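Local coordinates for Lmo0488 protein (Listeria monocytogenes serovar 1/2a, PDB 5TED), which probably binds DNA as a LysR-type transcriptional regulator that switches on protocatechuate biosynthesis genes when shikimate occupies its effector-binding domain, the part described here, at residues V80-E85 with G150-P155; I106-T111 with E136-M141. All coordinates share one frame; numbering follows the deposited sequence.

Contact 1 (V80-E85 with G150-P155); sequences VVVVAE and GISIMP
Val80-Ala84 and Ser152-Pro155 run side by side as antiparallel strands, stitched by four backbone bonds in two reciprocal pairs. Val80 and Met154 form one hydrogen-bonded pair, Val80 N lying 2.9 Å from Met154 O; Val82 and Ser152 form the next, with Val82 N 2.8 Å from Ser152 O. Between them Val81 and Ile153 make a non-hydrogen-bonded pair, where Ile153 CA lies 3.2 Å from Val80 O in a CA-H...O contact. Beyond the last pair a water carries the link onward, accepting from Ala84 N (2.9 Å) and donating to Gly150 O (2.6 Å).

The side chains of Val80, Val82, Ser152 and Met154 share one face. Met154 holds CG in the crowded position between its backbone N and carbonyl carbon (chi1 63°), which swings the chain across Val82: Met154 CG meets Val82 CG2 at 3.7 Å, the two side chains crossing obliquely, before a bend at chi3 (-58°) turns the methyl aside. Val80 also puts a methyl, CG2, in its crowded position, which comes to 3.4 Å from Met154 O. Ser152 OG sits near Val82 CB and is buried without a polar partner in the model. On the opposite face Val81 and Ile153 touch more loosely. One step further on, Val83 and Ile151 lie side by side, pointing the same way; Ile151 CG1 takes the crowded position (chi1 67°), leaving CG2 to meet Val83 CG1 tightly, at 3.5 Å.

Helix 138-146 covers Ser152 and Met154 through Met141, while strand 165-170 flanks Val80-Val83 on the other edge, Val81 and Val83 bonding to Leu168 and Lys166. Ile151 reaches strand 104-108, and Pro155 ends the strand against Asp138, Phe108 and the bound shikimate.

Contact 2 (I106-T111 with E136-M141); sequences IFFSDT and EEDTAM. With SKM ((3R,4S,5R)-3,4,5-trihydroxycyclohex-1-ene-1-carboxylic acid), chain D.
Thr111 OG1 is gripped by two hydrogen bonds: it accepts from Ser109 OG at 2.9 Å and donates to Glu136 OE2 at 2.6 Å, using the carboxylate's anti lone pair. Glu136 reaches it with an extended chain, CG anti to the backbone N (chi1 178°), and crosses Thr111 at about a right angle; its other oxygen, OE1, is taken by Tyr11. Deeper in, Met141 reaches the Phe108 ring nearly square to it. Its chain bends at chi3 (-73°), so that Met141 CE stands 3.3 Å from the ring centroid, almost exactly on the normal, while Met141 SD lies over the same face at 3.9 Å: a CH-pi and Met-aromatic contact together. Met141 CG also slides past Ile106 CG2 at 4.0 Å. The ring's edge faces Glu136 O, in plane.

That carbonyl accepts from shikimate O7 at 2.8 Å. Asp138, at the first turn of the helix, clasps the neighbouring hydroxyls with both oxygens, OD1 to O12 at 2.5 Å and OD2 to O11. The turn itself is N-capped by Glu137, whose carboxylate accepts from Ala140 N, and Gln40 of the second subunit bonds the Glu136 and Glu137 amides. A strand end and a helix start converging on the effector in this way are consistent with the cleft of periplasmic-binding-protein-like LysR effector domains.

How the contacts relate
Both contacts belong to the same lobe, with centres 12 Å apart, and helix 138-146 of contact 2 is followed along the chain by strand 152-155 of contact 1. They join at 106-108 and 151-153: Ile151 O is 2.7 Å from Ile106 N, a probable hydrogen bond, and Ile153 O packs on Phe108 CE2 at 3.5 Å. Met141 touches Ser152 and Met154 as well as the Phe108 ring of contact 2, and so is shared by both. Contact 2 supplies part of the polar hold on shikimate, through Glu136 O and the Asp138 carboxylate, with Thr43, Ser61, Ser112, Gly113 and Arg177 adding further bonds; contact 1 adds Pro155, whose side chain comes within about 4 Å of the ligand.

Contact 1 (V80-E85 with G150-P155)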
loop_
_atom_site.group_PDB
_atom_site.type_symbol
_atom_site.label_atom_id
_atom_site.label_comp_id
_atom_site.label_asym_id
_atom_site.label_seq_id
_atom_site.Cartn_x
_atom_site.Cartn_y
_atom_site.Cartn_z
ATOM N N VAL A 80 4.421 -0.026 -17.976
ATOM C CA VAL A 80 4.908 -1.294 -18.499
ATOM C C VAL A 80 3.785 -2.318 -18.409
ATOM O O VAL A 80 2.804 -2.132 -17.691
ATOM C CB VAL A 80 6.146 -1.815 -17.734
ATOM C CG1 VAL A 80 7.358 -0.976 -18.034
ATOM C CG2 VAL A 80 5.869 -1.862 -16.207
ATOM N N VAL A 81 3.953 -3.424 -19.126
ATOM C CA VAL A 81 3.073 -4.578 -18.980
ATOM C C VAL A 81 3.816 -5.637 -18.171
ATOM O O VAL A 81 4.996 -5.920 -18.439
ATOM C CB VAL A 81 2.613 -5.112 -20.349
ATOM C CG1 VAL A 81 1.936 -6.464 -20.192
ATOM C CG2 VAL A 81 1.641 -4.124 -21.007
ATOM N N VAL A 82 3.137 -6.197 -17.161
ATOM C CA VAL A 82 3.721 -7.151 -16.226
ATOM C C VAL A 82 2.951 -8.464 -16.334
ATOM O O VAL A 82 1.717 -8.478 -16.292
ATOM C CB VAL A 82 3.704 -6.610 -14.782
ATOM C CG1 VAL A 82 4.489 -7.515 -13.873
ATOM C CG2 VAL A 82 4.257 -5.185 -14.749
ATOM N N VAL A 83 3.682 -9.567 -16.475
ATOM C CA VAL A 83 3.086 -10.873 -16.701
ATOM C C VAL A 83 3.822 -11.874 -15.836
ATOM O O VAL A 83 4.973 -11.649 -15.451
ATOM C CB VAL A 83 3.143 -11.282 -18.201
ATOM C CG1 VAL A 83 2.503 -10.203 -19.072
ATOM C CG2 VAL A 83 4.581 -11.533 -18.650
ATOM N N ALA A 84 3.146 -12.975 -15.504
ATOM C CA ALA A 84 3.824 -14.016 -14.747
ATOM C C ALA A 84 5.034 -14.508 -15.536
ATOM O O ALA A 84 5.078 -14.432 -16.765
ATOM C CB ALA A 84 2.873 -15.173 -14.432
ATOM N N GLU A 85 6.026 -15.023 -14.816
ATOM C CA GLU A 85 7.298 -15.338 -15.450
ATOM C C GLU A 85 7.194 -16.467 -16.470
ATOM O O GLU A 85 8.084 -16.600 -17.311
ATOM C CB GLU A 85 8.337 -15.620 -14.356
ATOM C CG GLU A 85 8.134 -16.895 -13.564
ATOM C CD GLU A 85 9.175 -17.064 -12.463
ATOM O OE1 GLU A 85 9.005 -17.974 -11.628
ATOM O OE2 GLU A 85 10.146 -16.274 -12.412
ATOM N N GLY A 150 -3.468 -13.020 -13.589
ATOM C CA GLY A 150 -3.761 -12.157 -14.717
ATOM C C GLY A 150 -2.484 -11.462 -15.137
ATOM O O GLY A 150 -1.404 -11.728 -14.600
ATOM N N ILE A 151 -2.614 -10.564 -16.110
ATOM C CA ILE A 151 -1.528 -9.665 -16.482
ATOM C C ILE A 151 -1.917 -8.257 -16.043
ATOM O O ILE A 151 -3.053 -7.999 -15.654
ATOM C CB ILE A 151 -1.211 -9.703 -17.992
ATOM C CG1 ILE A 151 -2.374 -9.130 -18.814
ATOM C CG2 ILE A 151 -0.814 -11.121 -18.440
ATOM C CD1 ILE A 151 -2.008 -8.954 -20.306
ATOM N N SER A 152 -0.975 -7.321 -16.153
ATOM C CA SER A 152 -1.334 -5.956 -15.788
ATOM C C SER A 152 -0.524 -4.948 -16.598
ATOM O O SER A 152 0.536 -5.264 -17.139
ATOM C CB SER A 152 -1.132 -5.716 -14.284
ATOM O OG SER A 152 0.244 -5.542 -13.986
ATOM N N ILE A 153 -1.059 -3.726 -16.681
ATOM C CA ILE A 153 -0.307 -2.540 -17.078
ATOM C C ILE A 153 -0.211 -1.640 -15.854
ATOM O O ILE A 153 -1.225 -1.358 -15.210
ATOM C CB ILE A 153 -0.981 -1.810 -18.251
ATOM C CG1 ILE A 153 -0.233 -0.521 -18.600
ATOM C CG2 ILE A 153 -2.424 -1.473 -17.905
ATOM C CD1 ILE A 153 -0.775 0.174 -19.851
ATOM N N MET A 154 0.997 -1.199 -15.516
ATOM C CA MET A 154 1.202 -0.479 -14.263
ATOM C C MET A 154 2.504 0.301 -14.363
ATOM O O MET A 154 3.290 0.088 -15.287
ATOM C CB MET A 154 1.230 -1.439 -13.061
ATOM C CG MET A 154 2.363 -2.437 -13.084
ATOM S SD MET A 154 2.208 -3.772 -11.858
ATOM C CE MET A 154 2.125 -2.828 -10.330
ATOM N N PRO A 155 2.765 1.205 -13.417
ATOM C CA PRO A 155 4.041 1.934 -13.435
ATOM C C PRO A 155 5.205 0.994 -13.181
ATOM O O PRO A 155 5.120 0.076 -12.363
ATOM C CB PRO A 155 3.904 2.950 -12.287
ATOM C CG PRO A 155 2.511 2.899 -11.832
ATOM C CD PRO A 155 1.937 1.563 -12.256
HETATM O O HOH W 1 0.321 -13.198 -15.824
#

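Contact 2 (I106-T111 with E136-M141)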
loop_
_atom_site.group_PDB
_atom_site.type_symbol
_atom_site.label_atom_id
_atom_site.label_comp_id
_atom_site.label_asym_id
_atom_site.label_seq_id
_atom_site.Cartn_x
_atom_site.Cartn_y
_atom_site.Cartn_z
ATOM N N ILE A 106 -5.524 -7.808 -14.495
ATOM C CA ILE A 106 -5.720 -7.256 -13.163
ATOM C C ILE A 106 -5.645 -5.750 -13.383
ATOM O O ILE A 106 -4.568 -5.200 -13.628
ATOM C CB ILE A 106 -4.651 -7.742 -12.185
ATOM C CG1 ILE A 106 -4.744 -9.263 -12.015
ATOM C CG2 ILE A 106 -4.776 -7.005 -10.845
ATOM C CD1 ILE A 106 -3.407 -9.907 -11.820
ATOM N N PHE A 107 -6.801 -5.096 -13.358
ATOM C CA PHE A 107 -6.967 -3.712 -13.777
ATOM C C PHE A 107 -7.048 -2.789 -12.568
ATOM O O PHE A 107 -7.475 -3.200 -11.486
ATOM C CB PHE A 107 -8.247 -3.574 -14.614
ATOM C CG PHE A 107 -8.084 -2.765 -15.880
ATOM C CD1 PHE A 107 -7.340 -3.251 -16.936
ATOM C CD2 PHE A 107 -8.717 -1.534 -16.024
ATOM C CE1 PHE A 107 -7.215 -2.520 -18.117
ATOM C CE2 PHE A 107 -8.587 -0.796 -17.184
ATOM C CZ PHE A 107 -7.830 -1.291 -18.237
ATOM N N PHE A 108 -6.617 -1.539 -12.750
ATOM C CA PHE A 108 -6.795 -0.547 -11.695
ATOM C C PHE A 108 -8.264 -0.177 -11.547
ATOM O O PHE A 108 -8.980 -0.021 -12.539
ATOM C CB PHE A 108 -5.984 0.714 -11.993
ATOM C CG PHE A 108 -4.520 0.582 -11.659
ATOM C CD1 PHE A 108 -4.097 0.500 -10.346
ATOM C CD2 PHE A 108 -3.570 0.500 -12.673
ATOM C CE1 PHE A 108 -2.745 0.356 -10.038
ATOM C CE2 PHE A 108 -2.229 0.354 -12.370
ATOM C CZ PHE A 108 -1.817 0.287 -11.057
ATOM N N SER A 109 -8.710 -0.024 -10.300
ATOM C CA SER A 109 -10.082 0.396 -10.039
ATOM C C SER A 109 -10.288 1.849 -10.466
ATOM O O SER A 109 -9.341 2.585 -10.737
ATOM C CB SER A 109 -10.421 0.252 -8.558
ATOM O OG SER A 109 -9.530 1.039 -7.797
ATOM N N ASP A 110 -11.564 2.256 -10.508
ATOM C CA ASP A 110 -11.954 3.601 -10.920
ATOM C C ASP A 110 -11.380 4.689 -10.024
ATOM O O ASP A 110 -11.331 5.848 -10.441
ATOM C CB ASP A 110 -13.478 3.740 -10.918
ATOM C CG ASP A 110 -14.159 2.753 -11.834
ATOM O OD1 ASP A 110 -13.519 2.270 -12.790
ATOM O OD2 ASP A 110 -15.341 2.443 -11.583
ATOM N N THR A 111 -11.018 4.361 -8.781
ATOM C CA THR A 111 -10.423 5.355 -7.896
ATOM C C THR A 111 -9.026 5.779 -8.347
ATOM O O THR A 111 -8.518 6.801 -7.873
ATOM C CB THR A 111 -10.360 4.810 -6.467
ATOM O OG1 THR A 111 -9.608 3.588 -6.451
ATOM C CG2 THR A 111 -11.763 4.538 -5.924
ATOM N N GLU A 136 -6.690 -1.621 -6.321
ATOM C CA GLU A 136 -6.321 -0.217 -6.208
ATOM C C GLU A 136 -4.820 -0.010 -6.053
ATOM O O GLU A 136 -4.234 0.817 -6.755
ATOM C CB GLU A 136 -7.052 0.444 -5.036
ATOM C CG GLU A 136 -6.641 1.903 -4.868
ATOM C CD GLU A 136 -7.470 2.641 -3.832
ATOM O OE1 GLU A 136 -6.958 2.860 -2.711
ATOM O OE2 GLU A 136 -8.649 2.973 -4.145
ATOM N N GLU A 137 -4.183 -0.759 -5.172
ATOM C CA GLU A 137 -2.801 -0.508 -4.799
ATOM C C GLU A 137 -1.840 -1.430 -5.558
ATOM O O GLU A 137 -2.198 -2.539 -5.961
ATOM C CB GLU A 137 -2.658 -0.653 -3.286
ATOM C CG GLU A 137 -1.287 -0.403 -2.768
ATOM C CD GLU A 137 -0.510 -1.672 -2.615
ATOM O OE1 GLU A 137 -1.136 -2.752 -2.722
ATOM O OE2 GLU A 137 0.714 -1.585 -2.393
ATOM N N ASP A 138 -0.602 -0.955 -5.752
ATOM C CA ASP A 138 0.283 -1.578 -6.736
ATOM C C ASP A 138 0.845 -2.900 -6.250
ATOM O O ASP A 138 1.007 -3.826 -7.048
ATOM C CB ASP A 138 1.413 -0.623 -7.106
ATOM C CG ASP A 138 0.892 0.754 -7.443
ATOM O OD1 ASP A 138 0.573 1.495 -6.495
ATOM O OD2 ASP A 138 0.766 1.063 -8.644
ATOM N N THR A 139 1.170 -3.021 -4.958
ATOM C CA THR A 139 1.738 -4.299 -4.542
ATOM C C THR A 139 0.698 -5.409 -4.634
ATOM O O THR A 139 1.052 -6.538 -4.984
ATOM C CB THR A 139 2.349 -4.219 -3.136
ATOM O OG1 THR A 139 1.313 -4.170 -2.164
ATOM C CG2 THR A 139 3.173 -2.950 -3.005
ATOM N N ALA A 140 -0.586 -5.100 -4.380
ATOM C CA ALA A 140 -1.641 -6.095 -4.579
ATOM C C ALA A 140 -1.726 -6.519 -6.044
ATOM O O ALA A 140 -2.030 -7.679 -6.350
ATOM C CB ALA A 140 -2.988 -5.547 -4.107
ATOM N N MET A 141 -1.473 -5.584 -6.964
ATOM C CA MET A 141 -1.525 -5.900 -8.388
ATOM C C MET A 141 -0.396 -6.843 -8.789
ATOM O O MET A 141 -0.638 -7.907 -9.369
ATOM C CB MET A 141 -1.479 -4.606 -9.204
ATOM C CG MET A 141 -1.460 -4.802 -10.736
ATOM S SD MET A 141 -1.739 -3.215 -11.568
ATOM C CE MET A 141 -3.461 -2.876 -11.301
HETATM O O12 SKM D . -0.845 3.585 -6.824
HETATM C C8 SKM D . -1.847 3.163 -7.745
HETATM C C6 SKM D . -3.095 3.590 -7.365
HETATM O O7 SKM D . -4.094 3.173 -8.296
HETATM C C5 SKM D . -3.233 5.234 -7.275
HETATM C C4 SKM D . -2.754 5.914 -8.484
HETATM C C1 SKM D . -3.155 7.361 -8.806
HETATM O O2 SKM D . -4.180 7.849 -8.247
HETATM O O3 SKM D . -2.477 8.042 -9.635
HETATM C C10 SKM D . -1.733 5.145 -9.451
HETATM C C9 SKM D . -1.464 3.750 -9.279
HETATM O O11 SKM D . -0.127 3.537 -9.501
#